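Local coordinates for ADP-ribose pyrophosphatase (Streptococcus suis, PDB 3O8S), which probably hydrolyses ADP-ribose or a related nucleoside diphosphate derivative, as expected of a Nudix-family pyrophosphatase, at residues Gly91-Pro96 / Leu176-Leu181. Residues are numbered along the deposited sequence; the frame is centred on the assembly and turned at random.
Sequences GLWSLP and LPPLYL. With EDO (1,2-ethanediol), chain F.
Pro177 presses one edge of its pyrrolidine ring onto a face of the Trp93 indole, a clear case of how a proline ridge can fit a flat aromatic wall. CB lies over the five-membered ring, 3.7 Å from its centroid and only 15° off the normal, a CH-pi contact, while CG sits nearer the rim, 3.5 Å from Trp93 CG. The next residue fits round the side of the same ring: Pro178 O lies in the indole plane, 3.2 Å from Trp93 CD1. A chi1 of -62° puts Trp93 CG beside its own backbone N, within 3.7 Å of Pro178 O. Trp93 N donates a hydrogen bond to that same Pro178 O (2.8 Å). Tyr180 N in turn donates one to Trp93 O (3.0 Å), so that one residue grips both neighbours of Leu179 in a single beta bridge, although the touching parts of the two segments run 77° apart. Beside that carbonyl, the CD2 methyl of Leu179 bends back toward Trp93 O. Leu92 supplies the forked bump: CD2 reaches Pro178 CB at 4.0 Å and the carbonyl of Leu179, while CB meets Tyr180 CB and CD1 lies by Tyr180 CA and CB, the tyrosine ring leading away. Phe171 meets the indole edge-to-face, extending the aromatic patch to strand 167-171. Ser94 OG hydrogen-bonds an ethanediol, probably from the crystallisation liquor, that Arg74 and Lys183 also hold. The arrangement ties the loop before helix 186-197 to the start of strand 93-99, whose continuation probably leads into the Nudix box, within the mixed-sheet Nudix fold.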
loop_
_atom_site.group_PDB
_atom_site.type_symbol
_atom_site.label_atom_id
_atom_site.label_comp_id
_atom_site.label_asym_id
_atom_site.label_seq_id
_atom_site.Cartn_x
_atom_site.Cartn_y
_atom_site.Cartn_z
ATOM N N GLY A 91 -20.484 -20.028 4.728
ATOM C CA GLY A 91 -19.859 -20.624 5.911
ATOM C C GLY A 91 -18.352 -20.450 6.067
ATOM O O GLY A 91 -17.764 -21.022 6.991
ATOM N N LEU A 92 -17.705 -19.710 5.147
ATOM C CA LEU A 92 -16.262 -19.456 5.206
ATOM C C LEU A 92 -15.973 -18.175 5.981
ATOM O O LEU A 92 -16.823 -17.277 6.058
ATOM C CB LEU A 92 -15.606 -19.405 3.815
ATOM C CG LEU A 92 -15.710 -20.689 2.958
ATOM C CD1 LEU A 92 -15.191 -20.423 1.571
ATOM C CD2 LEU A 92 -14.945 -21.863 3.584
ATOM N N TRP A 93 -14.774 -18.116 6.572
ATOM C CA TRP A 93 -14.346 -17.025 7.435
ATOM C C TRP A 93 -13.253 -16.185 6.819
ATOM O O TRP A 93 -12.356 -16.685 6.118
ATOM C CB TRP A 93 -13.895 -17.575 8.786
ATOM C CG TRP A 93 -15.003 -18.272 9.533
ATOM C CD1 TRP A 93 -15.514 -19.512 9.272
ATOM C CD2 TRP A 93 -15.747 -17.755 10.643
ATOM N NE1 TRP A 93 -16.506 -19.813 10.170
ATOM C CE2 TRP A 93 -16.659 -18.760 11.038
ATOM C CE3 TRP A 93 -15.701 -16.556 11.377
ATOM C CZ2 TRP A 93 -17.558 -18.581 12.099
ATOM C CZ3 TRP A 93 -16.581 -16.381 12.430
ATOM C CH2 TRP A 93 -17.503 -17.384 12.781
ATOM N N SER A 94 -13.344 -14.881 7.059
ATOM C CA SER A 94 -12.360 -13.976 6.510
ATOM C C SER A 94 -12.197 -12.740 7.392
ATOM O O SER A 94 -13.022 -12.459 8.260
ATOM C CB SER A 94 -12.736 -13.577 5.078
ATOM O OG SER A 94 -13.975 -12.891 4.994
ATOM N N LEU A 95 -11.114 -12.022 7.175
ATOM C CA LEU A 95 -10.883 -10.750 7.828
ATOM C C LEU A 95 -11.907 -9.761 7.304
ATOM O O LEU A 95 -12.211 -9.803 6.094
ATOM C CB LEU A 95 -9.470 -10.217 7.498
ATOM C CG LEU A 95 -8.262 -11.004 7.955
ATOM C CD1 LEU A 95 -6.990 -10.371 7.401
ATOM C CD2 LEU A 95 -8.211 -11.062 9.458
ATOM N N PRO A 96 -12.418 -8.831 8.139
ATOM C CA PRO A 96 -13.334 -7.813 7.599
ATOM C C PRO A 96 -12.617 -7.043 6.491
ATOM O O PRO A 96 -11.397 -6.850 6.547
ATOM C CB PRO A 96 -13.652 -6.927 8.816
ATOM C CG PRO A 96 -13.406 -7.813 9.986
ATOM C CD PRO A 96 -12.214 -8.650 9.590
ATOM N N LEU A 176 -7.889 -22.279 13.668
ATOM C CA LEU A 176 -8.639 -21.409 12.768
ATOM C C LEU A 176 -9.908 -22.102 12.215
ATOM O O LEU A 176 -9.920 -23.328 12.025
ATOM C CB LEU A 176 -7.736 -20.948 11.608
ATOM C CG LEU A 176 -6.634 -19.933 11.951
ATOM C CD1 LEU A 176 -5.579 -19.870 10.849
ATOM C CD2 LEU A 176 -7.210 -18.553 12.247
ATOM N N PRO A 177 -10.979 -21.321 11.925
ATOM C CA PRO A 177 -12.182 -21.920 11.325
ATOM C C PRO A 177 -11.981 -22.065 9.797
ATOM O O PRO A 177 -10.916 -21.635 9.322
ATOM C CB PRO A 177 -13.276 -20.916 11.698
ATOM C CG PRO A 177 -12.570 -19.600 11.740
ATOM C CD PRO A 177 -11.123 -19.856 12.072
ATOM N N PRO A 178 -12.912 -22.650 8.987
ATOM C CA PRO A 178 -12.635 -22.750 7.531
ATOM C C PRO A 178 -12.525 -21.361 6.902
ATOM O O PRO A 178 -13.374 -20.505 7.139
ATOM C CB PRO A 178 -13.808 -23.568 6.966
ATOM C CG PRO A 178 -14.836 -23.605 8.030
ATOM C CD PRO A 178 -14.216 -23.247 9.347
ATOM N N LEU A 179 -11.447 -21.124 6.152
ATOM C CA LEU A 179 -11.151 -19.811 5.593
ATOM C C LEU A 179 -11.494 -19.651 4.130
ATOM O O LEU A 179 -11.365 -20.588 3.354
ATOM C CB LEU A 179 -9.649 -19.493 5.748
ATOM C CG LEU A 179 -9.067 -19.247 7.149
ATOM C CD1 LEU A 179 -7.542 -19.194 7.067
ATOM C CD2 LEU A 179 -9.567 -17.924 7.747
ATOM N N TYR A 180 -11.856 -18.419 3.745
ATOM C CA TYR A 180 -12.059 -18.038 2.350
ATOM C C TYR A 180 -10.631 -17.679 1.898
ATOM O O TYR A 180 -10.163 -16.557 2.146
ATOM C CB TYR A 180 -13.076 -16.863 2.264
ATOM C CG TYR A 180 -13.655 -16.561 0.887
ATOM C CD1 TYR A 180 -12.844 -16.537 -0.248
ATOM C CD2 TYR A 180 -14.987 -16.176 0.741
ATOM C CE1 TYR A 180 -13.358 -16.192 -1.500
ATOM C CE2 TYR A 180 -15.507 -15.817 -0.503
ATOM C CZ TYR A 180 -14.684 -15.812 -1.617
ATOM O OH TYR A 180 -15.190 -15.449 -2.835
ATOM N N LEU A 181 -9.898 -18.684 1.378
ATOM C CA LEU A 181 -8.477 -18.600 1.011
ATOM C C LEU A 181 -8.170 -17.531 -0.046
ATOM O O LEU A 181 -7.113 -16.892 0.050
ATOM C CB LEU A 181 -7.912 -19.966 0.593
ATOM C CG LEU A 181 -7.923 -21.043 1.709
ATOM C CD1 LEU A 181 -7.636 -22.423 1.157
ATOM C CD2 LEU A 181 -6.968 -20.681 2.878
HETATM C C1 EDO F . -17.127 -10.132 4.194
HETATM O O1 EDO F . -17.525 -9.326 3.079
HETATM C C2 EDO F . -15.625 -9.996 4.393
HETATM O O2 EDO F . -14.938 -10.959 3.591
#